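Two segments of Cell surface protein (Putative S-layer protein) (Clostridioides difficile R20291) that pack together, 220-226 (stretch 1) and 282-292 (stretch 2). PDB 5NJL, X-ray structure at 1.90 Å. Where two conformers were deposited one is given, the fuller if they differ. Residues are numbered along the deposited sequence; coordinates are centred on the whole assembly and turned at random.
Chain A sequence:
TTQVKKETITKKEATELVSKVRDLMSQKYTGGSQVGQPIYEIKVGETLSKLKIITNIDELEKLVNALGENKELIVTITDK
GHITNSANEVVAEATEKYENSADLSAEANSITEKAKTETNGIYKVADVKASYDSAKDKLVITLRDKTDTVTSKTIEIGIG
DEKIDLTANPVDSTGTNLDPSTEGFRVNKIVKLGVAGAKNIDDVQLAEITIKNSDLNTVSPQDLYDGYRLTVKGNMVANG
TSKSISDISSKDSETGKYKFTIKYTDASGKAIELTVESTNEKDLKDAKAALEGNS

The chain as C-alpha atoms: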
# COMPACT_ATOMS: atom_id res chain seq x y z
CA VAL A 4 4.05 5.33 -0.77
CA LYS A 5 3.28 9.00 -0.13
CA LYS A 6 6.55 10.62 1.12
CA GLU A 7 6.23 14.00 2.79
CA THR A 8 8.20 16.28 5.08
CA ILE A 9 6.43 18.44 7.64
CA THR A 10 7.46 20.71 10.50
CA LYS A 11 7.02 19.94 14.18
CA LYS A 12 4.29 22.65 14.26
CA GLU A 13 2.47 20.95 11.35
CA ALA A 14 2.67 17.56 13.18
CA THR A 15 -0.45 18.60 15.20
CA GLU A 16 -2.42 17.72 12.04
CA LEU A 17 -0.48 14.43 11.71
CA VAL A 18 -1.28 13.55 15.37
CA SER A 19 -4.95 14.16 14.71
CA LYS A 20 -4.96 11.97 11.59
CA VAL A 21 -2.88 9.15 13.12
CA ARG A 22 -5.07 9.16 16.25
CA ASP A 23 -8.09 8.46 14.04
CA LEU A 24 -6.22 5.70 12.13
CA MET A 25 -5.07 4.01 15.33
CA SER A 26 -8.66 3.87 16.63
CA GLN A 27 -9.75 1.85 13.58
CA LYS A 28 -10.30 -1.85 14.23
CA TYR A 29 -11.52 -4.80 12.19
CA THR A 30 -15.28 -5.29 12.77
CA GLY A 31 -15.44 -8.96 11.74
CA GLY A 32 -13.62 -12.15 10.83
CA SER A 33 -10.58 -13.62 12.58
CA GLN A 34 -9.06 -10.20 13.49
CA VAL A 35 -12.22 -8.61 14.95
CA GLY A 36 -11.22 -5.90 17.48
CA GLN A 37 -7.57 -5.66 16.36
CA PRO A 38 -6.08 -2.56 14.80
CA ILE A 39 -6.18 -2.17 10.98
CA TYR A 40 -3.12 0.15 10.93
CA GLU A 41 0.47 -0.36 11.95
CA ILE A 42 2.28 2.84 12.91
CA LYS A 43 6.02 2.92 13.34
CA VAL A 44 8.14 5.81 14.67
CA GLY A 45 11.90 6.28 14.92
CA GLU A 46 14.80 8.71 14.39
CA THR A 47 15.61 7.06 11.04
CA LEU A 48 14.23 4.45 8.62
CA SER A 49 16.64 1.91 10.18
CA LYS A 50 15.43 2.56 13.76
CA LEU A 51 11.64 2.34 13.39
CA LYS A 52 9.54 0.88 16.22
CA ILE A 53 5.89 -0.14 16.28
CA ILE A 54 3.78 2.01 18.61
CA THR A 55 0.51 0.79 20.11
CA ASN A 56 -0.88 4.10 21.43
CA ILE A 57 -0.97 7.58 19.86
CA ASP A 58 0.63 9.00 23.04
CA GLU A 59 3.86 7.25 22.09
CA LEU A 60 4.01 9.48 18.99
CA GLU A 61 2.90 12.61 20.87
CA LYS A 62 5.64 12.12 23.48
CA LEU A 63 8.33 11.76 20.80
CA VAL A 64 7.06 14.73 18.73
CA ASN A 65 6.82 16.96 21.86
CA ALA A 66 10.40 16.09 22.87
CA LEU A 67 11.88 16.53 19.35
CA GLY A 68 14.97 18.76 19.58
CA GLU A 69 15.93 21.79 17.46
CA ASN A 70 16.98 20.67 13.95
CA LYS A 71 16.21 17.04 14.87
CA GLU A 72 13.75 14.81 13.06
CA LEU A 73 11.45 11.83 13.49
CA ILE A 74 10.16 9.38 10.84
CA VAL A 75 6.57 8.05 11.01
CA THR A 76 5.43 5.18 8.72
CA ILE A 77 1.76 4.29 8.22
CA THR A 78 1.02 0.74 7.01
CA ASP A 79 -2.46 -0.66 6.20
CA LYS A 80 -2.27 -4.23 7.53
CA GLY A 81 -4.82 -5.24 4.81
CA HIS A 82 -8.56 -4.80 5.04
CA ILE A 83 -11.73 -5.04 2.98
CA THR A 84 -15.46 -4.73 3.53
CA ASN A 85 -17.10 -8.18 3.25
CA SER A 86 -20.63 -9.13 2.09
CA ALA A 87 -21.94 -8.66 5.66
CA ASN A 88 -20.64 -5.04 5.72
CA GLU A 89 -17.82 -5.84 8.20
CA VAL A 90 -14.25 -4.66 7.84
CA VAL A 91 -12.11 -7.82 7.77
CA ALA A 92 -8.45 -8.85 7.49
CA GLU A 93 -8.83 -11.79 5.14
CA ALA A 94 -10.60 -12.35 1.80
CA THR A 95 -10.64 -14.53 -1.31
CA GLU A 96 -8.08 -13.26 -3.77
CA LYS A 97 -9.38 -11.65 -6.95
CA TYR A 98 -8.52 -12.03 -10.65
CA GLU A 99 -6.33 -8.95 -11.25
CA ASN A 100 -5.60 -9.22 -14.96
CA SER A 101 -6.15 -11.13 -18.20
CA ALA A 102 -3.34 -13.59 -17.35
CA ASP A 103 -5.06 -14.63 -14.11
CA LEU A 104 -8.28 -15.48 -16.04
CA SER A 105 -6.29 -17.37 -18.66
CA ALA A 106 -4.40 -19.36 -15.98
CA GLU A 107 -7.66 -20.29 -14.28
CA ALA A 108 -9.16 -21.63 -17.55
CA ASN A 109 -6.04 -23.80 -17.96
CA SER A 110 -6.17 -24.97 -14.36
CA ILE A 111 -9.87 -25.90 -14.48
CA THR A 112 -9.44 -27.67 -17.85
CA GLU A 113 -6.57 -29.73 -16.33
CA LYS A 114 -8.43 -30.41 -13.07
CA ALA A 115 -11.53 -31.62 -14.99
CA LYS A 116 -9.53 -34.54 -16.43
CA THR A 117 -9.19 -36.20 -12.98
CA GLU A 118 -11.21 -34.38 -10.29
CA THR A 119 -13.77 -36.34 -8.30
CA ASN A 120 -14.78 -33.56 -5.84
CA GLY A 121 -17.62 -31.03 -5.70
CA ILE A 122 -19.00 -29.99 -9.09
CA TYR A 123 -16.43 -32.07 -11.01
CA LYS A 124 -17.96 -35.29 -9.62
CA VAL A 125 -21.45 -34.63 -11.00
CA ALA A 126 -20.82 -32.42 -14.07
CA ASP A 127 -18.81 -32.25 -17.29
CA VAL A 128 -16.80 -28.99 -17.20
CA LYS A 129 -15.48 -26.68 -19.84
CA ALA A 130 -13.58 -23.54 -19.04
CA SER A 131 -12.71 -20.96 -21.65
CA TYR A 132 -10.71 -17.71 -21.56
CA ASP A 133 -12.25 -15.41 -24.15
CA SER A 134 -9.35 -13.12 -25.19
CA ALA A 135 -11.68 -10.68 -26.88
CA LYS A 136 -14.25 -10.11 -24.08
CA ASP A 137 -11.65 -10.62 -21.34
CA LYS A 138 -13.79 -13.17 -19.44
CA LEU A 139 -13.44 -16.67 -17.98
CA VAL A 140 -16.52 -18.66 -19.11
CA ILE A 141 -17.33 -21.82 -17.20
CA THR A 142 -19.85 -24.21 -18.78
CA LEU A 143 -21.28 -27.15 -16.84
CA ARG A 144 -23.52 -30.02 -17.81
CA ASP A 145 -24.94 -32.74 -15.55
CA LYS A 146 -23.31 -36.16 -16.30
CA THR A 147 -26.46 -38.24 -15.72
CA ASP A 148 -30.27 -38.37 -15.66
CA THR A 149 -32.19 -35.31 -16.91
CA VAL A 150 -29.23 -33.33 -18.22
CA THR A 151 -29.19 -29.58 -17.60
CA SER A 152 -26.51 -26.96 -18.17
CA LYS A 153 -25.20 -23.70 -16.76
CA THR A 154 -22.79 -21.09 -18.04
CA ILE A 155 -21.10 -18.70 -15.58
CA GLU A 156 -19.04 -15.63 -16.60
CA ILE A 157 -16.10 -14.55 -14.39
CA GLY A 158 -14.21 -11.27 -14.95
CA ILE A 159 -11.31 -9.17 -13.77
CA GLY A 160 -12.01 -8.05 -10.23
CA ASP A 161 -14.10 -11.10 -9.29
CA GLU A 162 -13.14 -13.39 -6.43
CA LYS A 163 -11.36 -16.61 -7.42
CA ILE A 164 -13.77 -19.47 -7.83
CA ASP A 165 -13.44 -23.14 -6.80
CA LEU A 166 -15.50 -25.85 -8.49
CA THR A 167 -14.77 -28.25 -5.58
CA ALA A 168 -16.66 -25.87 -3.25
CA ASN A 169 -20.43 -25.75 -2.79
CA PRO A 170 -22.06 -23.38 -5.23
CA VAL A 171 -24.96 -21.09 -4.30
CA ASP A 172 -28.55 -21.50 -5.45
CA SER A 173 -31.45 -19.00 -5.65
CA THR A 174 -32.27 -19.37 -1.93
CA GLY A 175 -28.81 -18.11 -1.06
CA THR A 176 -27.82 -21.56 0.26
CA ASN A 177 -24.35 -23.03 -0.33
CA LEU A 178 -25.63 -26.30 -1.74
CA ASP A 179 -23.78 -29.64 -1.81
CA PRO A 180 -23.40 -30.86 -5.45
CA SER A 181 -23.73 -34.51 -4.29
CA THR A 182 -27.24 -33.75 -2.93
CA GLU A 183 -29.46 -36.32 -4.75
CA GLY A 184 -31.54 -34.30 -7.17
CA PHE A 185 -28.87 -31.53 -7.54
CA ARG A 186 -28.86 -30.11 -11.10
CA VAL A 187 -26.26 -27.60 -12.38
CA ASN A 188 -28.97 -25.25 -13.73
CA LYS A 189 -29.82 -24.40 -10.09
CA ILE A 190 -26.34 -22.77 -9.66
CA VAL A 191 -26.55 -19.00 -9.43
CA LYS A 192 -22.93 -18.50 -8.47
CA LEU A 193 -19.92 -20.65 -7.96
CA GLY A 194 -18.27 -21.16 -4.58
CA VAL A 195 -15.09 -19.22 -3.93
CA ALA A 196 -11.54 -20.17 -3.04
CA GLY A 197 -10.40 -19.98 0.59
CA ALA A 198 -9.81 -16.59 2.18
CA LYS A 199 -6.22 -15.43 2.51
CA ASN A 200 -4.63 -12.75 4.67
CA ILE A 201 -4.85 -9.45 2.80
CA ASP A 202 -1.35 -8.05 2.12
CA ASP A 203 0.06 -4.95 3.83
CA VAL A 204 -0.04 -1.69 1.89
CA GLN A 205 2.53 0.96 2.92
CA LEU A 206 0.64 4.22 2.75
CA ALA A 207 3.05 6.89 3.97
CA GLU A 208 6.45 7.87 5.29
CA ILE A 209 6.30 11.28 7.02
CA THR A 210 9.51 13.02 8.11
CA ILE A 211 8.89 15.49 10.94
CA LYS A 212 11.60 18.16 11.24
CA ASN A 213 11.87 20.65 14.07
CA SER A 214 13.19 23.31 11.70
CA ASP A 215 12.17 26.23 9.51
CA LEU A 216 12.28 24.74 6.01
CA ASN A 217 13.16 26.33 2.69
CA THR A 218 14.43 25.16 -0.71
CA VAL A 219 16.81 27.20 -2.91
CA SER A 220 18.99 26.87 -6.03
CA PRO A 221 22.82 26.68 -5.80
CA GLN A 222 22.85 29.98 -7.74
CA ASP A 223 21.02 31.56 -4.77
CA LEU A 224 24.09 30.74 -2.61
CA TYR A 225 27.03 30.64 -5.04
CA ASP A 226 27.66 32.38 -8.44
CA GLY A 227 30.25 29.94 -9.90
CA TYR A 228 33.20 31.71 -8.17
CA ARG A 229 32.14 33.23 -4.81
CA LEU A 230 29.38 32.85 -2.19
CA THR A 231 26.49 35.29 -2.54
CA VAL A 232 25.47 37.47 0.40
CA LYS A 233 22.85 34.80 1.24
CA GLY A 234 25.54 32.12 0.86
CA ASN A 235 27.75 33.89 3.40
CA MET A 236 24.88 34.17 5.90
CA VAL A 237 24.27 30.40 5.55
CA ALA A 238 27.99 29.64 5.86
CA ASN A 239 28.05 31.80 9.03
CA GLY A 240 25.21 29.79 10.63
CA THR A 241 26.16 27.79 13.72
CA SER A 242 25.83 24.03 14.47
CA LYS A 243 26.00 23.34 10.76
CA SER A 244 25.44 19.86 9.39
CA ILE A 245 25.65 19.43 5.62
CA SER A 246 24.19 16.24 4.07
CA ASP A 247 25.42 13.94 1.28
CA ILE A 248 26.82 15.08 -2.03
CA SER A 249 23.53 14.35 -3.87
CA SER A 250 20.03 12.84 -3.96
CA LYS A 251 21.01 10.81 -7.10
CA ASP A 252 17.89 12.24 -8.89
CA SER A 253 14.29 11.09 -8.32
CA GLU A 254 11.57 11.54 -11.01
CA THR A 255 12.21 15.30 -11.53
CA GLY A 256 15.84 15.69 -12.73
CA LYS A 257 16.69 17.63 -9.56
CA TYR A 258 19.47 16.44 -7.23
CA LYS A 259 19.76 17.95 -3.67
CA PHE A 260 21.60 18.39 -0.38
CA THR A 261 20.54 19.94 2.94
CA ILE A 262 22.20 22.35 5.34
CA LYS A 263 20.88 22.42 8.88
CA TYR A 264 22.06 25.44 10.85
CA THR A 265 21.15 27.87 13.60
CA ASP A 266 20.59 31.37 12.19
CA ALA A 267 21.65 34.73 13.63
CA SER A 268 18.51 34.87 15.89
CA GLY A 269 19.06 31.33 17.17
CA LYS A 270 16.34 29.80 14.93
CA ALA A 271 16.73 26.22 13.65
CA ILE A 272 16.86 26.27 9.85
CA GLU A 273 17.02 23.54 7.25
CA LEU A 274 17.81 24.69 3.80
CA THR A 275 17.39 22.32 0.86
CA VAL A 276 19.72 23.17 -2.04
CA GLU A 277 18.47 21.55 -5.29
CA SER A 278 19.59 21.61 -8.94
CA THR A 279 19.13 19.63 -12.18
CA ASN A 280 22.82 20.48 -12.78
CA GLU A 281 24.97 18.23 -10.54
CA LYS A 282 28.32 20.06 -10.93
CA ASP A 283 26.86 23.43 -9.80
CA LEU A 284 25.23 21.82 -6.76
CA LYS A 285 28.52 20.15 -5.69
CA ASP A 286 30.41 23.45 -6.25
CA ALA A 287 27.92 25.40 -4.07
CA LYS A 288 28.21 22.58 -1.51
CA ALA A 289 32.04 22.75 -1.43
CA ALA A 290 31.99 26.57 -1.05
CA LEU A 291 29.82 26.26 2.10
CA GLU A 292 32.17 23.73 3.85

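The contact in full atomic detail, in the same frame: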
# COMPACT_ATOMS: atom_id res chain seq x y z
N SER A 220 18.07 27.32 -4.97
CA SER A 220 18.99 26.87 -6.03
C SER A 220 20.43 27.10 -5.56
O SER A 220 20.64 27.89 -4.65
CB SER A 220 18.73 27.64 -7.33
OG SER A 220 18.87 29.04 -7.12
N PRO A 221 21.42 26.41 -6.17
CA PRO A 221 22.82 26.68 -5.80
C PRO A 221 23.27 28.09 -6.19
O PRO A 221 24.13 28.66 -5.53
CB PRO A 221 23.62 25.62 -6.58
CG PRO A 221 22.73 25.20 -7.69
CD PRO A 221 21.32 25.36 -7.20
N GLN A 222 22.65 28.61 -7.26
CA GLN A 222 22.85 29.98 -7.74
C GLN A 222 22.49 31.00 -6.66
O GLN A 222 23.17 32.02 -6.53
CB GLN A 222 22.02 30.26 -9.01
CG GLN A 222 22.47 29.50 -10.26
CD GLN A 222 21.86 28.10 -10.39
OE1 GLN A 222 20.66 27.91 -10.17
NE2 GLN A 222 22.69 27.13 -10.74
N ASP A 223 21.43 30.71 -5.89
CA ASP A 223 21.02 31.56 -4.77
C ASP A 223 22.14 31.77 -3.75
O ASP A 223 22.25 32.82 -3.12
CB ASP A 223 19.79 30.94 -4.08
CG ASP A 223 19.20 31.84 -3.02
OD1 ASP A 223 19.26 33.07 -3.18
OD2 ASP A 223 18.66 31.31 -2.03
N LEU A 224 22.99 30.74 -3.58
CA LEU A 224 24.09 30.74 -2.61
C LEU A 224 25.49 30.97 -3.16
O LEU A 224 26.41 31.35 -2.41
CB LEU A 224 24.10 29.40 -1.87
CG LEU A 224 22.77 28.95 -1.27
CD1 LEU A 224 22.98 27.65 -0.50
CD2 LEU A 224 22.16 30.04 -0.40
N TYR A 225 25.68 30.70 -4.45
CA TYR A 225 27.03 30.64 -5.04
C TYR A 225 26.93 30.93 -6.54
O TYR A 225 26.10 30.34 -7.22
CB TYR A 225 27.61 29.25 -4.77
CG TYR A 225 29.04 29.07 -5.22
CD1 TYR A 225 30.10 29.54 -4.45
CD2 TYR A 225 29.34 28.39 -6.42
CE1 TYR A 225 31.41 29.37 -4.87
CE2 TYR A 225 30.66 28.22 -6.84
CZ TYR A 225 31.69 28.71 -6.06
OH TYR A 225 32.99 28.55 -6.46
N ASP A 226 27.76 31.86 -7.04
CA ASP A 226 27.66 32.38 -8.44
C ASP A 226 28.56 31.68 -9.49
O ASP A 226 28.65 32.13 -10.64
CB ASP A 226 27.93 33.90 -8.47
CG ASP A 226 29.34 34.28 -8.00
OD1 ASP A 226 30.23 33.41 -7.91
OD2 ASP A 226 29.58 35.47 -7.68
N LYS A 282 27.03 19.41 -11.18
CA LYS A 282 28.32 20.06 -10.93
C LYS A 282 28.13 21.32 -10.08
O LYS A 282 28.84 21.51 -9.10
CB LYS A 282 29.03 20.40 -12.25
CG LYS A 282 30.39 21.06 -12.06
CD LYS A 282 31.24 21.03 -13.32
CE LYS A 282 32.61 21.62 -13.07
NZ LYS A 282 33.53 21.41 -14.22
N ASP A 283 27.16 22.16 -10.48
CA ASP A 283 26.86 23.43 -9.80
C ASP A 283 26.48 23.23 -8.33
O ASP A 283 26.90 23.98 -7.45
CB ASP A 283 25.69 24.16 -10.50
CG ASP A 283 26.03 24.60 -11.93
OD1 ASP A 283 27.22 24.61 -12.31
OD2 ASP A 283 25.08 24.93 -12.67
N LEU A 284 25.66 22.21 -8.10
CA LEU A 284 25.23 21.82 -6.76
C LEU A 284 26.41 21.40 -5.88
O LEU A 284 26.52 21.84 -4.74
CB LEU A 284 24.20 20.70 -6.87
CG LEU A 284 23.41 20.26 -5.63
CD1 LEU A 284 21.99 19.88 -6.03
CD2 LEU A 284 24.10 19.10 -4.90
N LYS A 285 27.31 20.58 -6.43
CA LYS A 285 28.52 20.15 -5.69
C LYS A 285 29.56 21.26 -5.51
O LYS A 285 30.37 21.20 -4.59
CB LYS A 285 29.15 18.91 -6.36
CG LYS A 285 30.41 18.40 -5.66
CD LYS A 285 30.60 16.90 -5.87
CE LYS A 285 32.05 16.46 -5.70
NZ LYS A 285 32.21 15.00 -5.98
N ASP A 286 29.56 22.26 -6.40
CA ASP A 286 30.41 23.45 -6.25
C ASP A 286 29.89 24.37 -5.13
O ASP A 286 30.66 24.78 -4.26
CB ASP A 286 30.50 24.25 -7.56
CG ASP A 286 31.28 23.52 -8.64
OD1 ASP A 286 32.39 23.02 -8.35
OD2 ASP A 286 30.79 23.45 -9.78
N ALA A 287 28.59 24.68 -5.17
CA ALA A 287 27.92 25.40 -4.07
C ALA A 287 28.22 24.71 -2.74
O ALA A 287 28.73 25.33 -1.81
CB ALA A 287 26.42 25.44 -4.30
N LYS A 288 27.95 23.41 -2.70
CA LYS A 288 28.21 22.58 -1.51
C LYS A 288 29.63 22.73 -0.97
O LYS A 288 29.81 22.96 0.23
CB LYS A 288 27.93 21.11 -1.82
CG LYS A 288 28.09 20.21 -0.62
CD LYS A 288 27.57 18.82 -0.89
CE LYS A 288 27.66 17.99 0.37
NZ LYS A 288 29.04 17.85 0.91
N ALA A 289 30.63 22.62 -1.84
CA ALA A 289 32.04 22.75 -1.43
C ALA A 289 32.39 24.16 -0.91
O ALA A 289 33.22 24.31 0.02
CB ALA A 289 32.96 22.36 -2.58
N ALA A 290 31.77 25.18 -1.50
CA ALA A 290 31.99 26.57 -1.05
C ALA A 290 31.46 26.81 0.38
O ALA A 290 32.05 27.56 1.14
CB ALA A 290 31.38 27.56 -2.02
N LEU A 291 30.36 26.15 0.74
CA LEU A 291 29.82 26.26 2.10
C LEU A 291 30.67 25.59 3.19
O LEU A 291 30.62 26.04 4.33
CB LEU A 291 28.39 25.74 2.16
CG LEU A 291 27.37 26.56 1.36
CD1 LEU A 291 26.11 25.75 1.08
CD2 LEU A 291 27.05 27.87 2.07
N GLU A 292 31.44 24.55 2.85
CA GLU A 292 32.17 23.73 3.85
C GLU A 292 33.17 24.54 4.67
O GLU A 292 34.11 25.12 4.11
CB GLU A 292 32.94 22.58 3.17
CG GLU A 292 32.09 21.51 2.46
CD GLU A 292 31.30 20.60 3.38
OE1 GLU A 292 30.39 19.90 2.87
OE2 GLU A 292 31.56 20.56 4.61

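A short turn of weakly bonded helix, about 221-224, lies against one side of the helix 282-291, and the contact is made by packing, mostly apolar; no hydrogen bond or salt bridge crosses between them, and the contact buries 367 Å² summed over both sides. The backbones come closest at two places, Pro221 CA to Leu284 CA at 5.5 Å and Tyr225 CA to Ala287 CA at 5.4 Å, a spacing that leaves little room for bulk between them. At the closer of the two, Ala287 presents only a methyl. This small group leaves a shallow hollow on the helix, and two bumps from the first stretch settle around it: Pro221 CB lies 3.6 Å from Ala287 CB, and Tyr225 CB lies 4.0 Å from the same Ala287 CB.

Pro221 points toward the helix and rests on its backbone as well as its side chains, with Pro221 CB 4.1 Å from Leu284 CA and 3.8 Å from Asp283 O. Asp283 O accepts from Ala287 N at 2.9 Å within the helix, and the aliphatic Pro221 CB meets it by van der Waals contact. Tyr225 contributes the largest covered area of any residue here. With chi1 in t, its ring reaches across the helix surface, one face over Asp286 C, while Ala287 N and Ala290 CB approach obliquely. Tyr225 CE1 touches Ala290 CB at 3.4 Å, a tight apolar contact, and Tyr225 CE2 lies 4.0 Å from Asp286 CB. The aromatic ring thus bears on the methyl of Ala290 and the methylene of Asp286, whose side-chain end leads away from the contact.

Leu224 fills in beside this pair. Leu224 CD1 meets Leu291 CD1 at 4.0 Å, and although the CA-to-CB bond of Leu291 points sideways, the end of its side chain comes nearer, so two buried leucines join methyl to methyl. At the exposed margin, Gln222 NE2 stands 3.8 Å from Asp283 OD2; the groups are polar neighbours but are not hydrogen-bonded.

Each backbone is organised from within. Ser220 caps the first turn, Ser220 OG accepting from Asp223 N at 3.3 Å, while Leu224 N donates to Pro221 O at 3.1 Å and Tyr225 N makes a weak bond to the same Pro221 O at 2.8 Å. In the longer helix, regular bonds such as Ala290 N to Asp286 O, 3.0 Å, keep Asp283, Asp286, Ala287 and Ala290 along the side that receives Pro221 and Tyr225. Lys285 and Lys288 point away, and Lys288 NZ forms a salt bridge with Glu292 OE1 at 3.1 Å, clear of the contact.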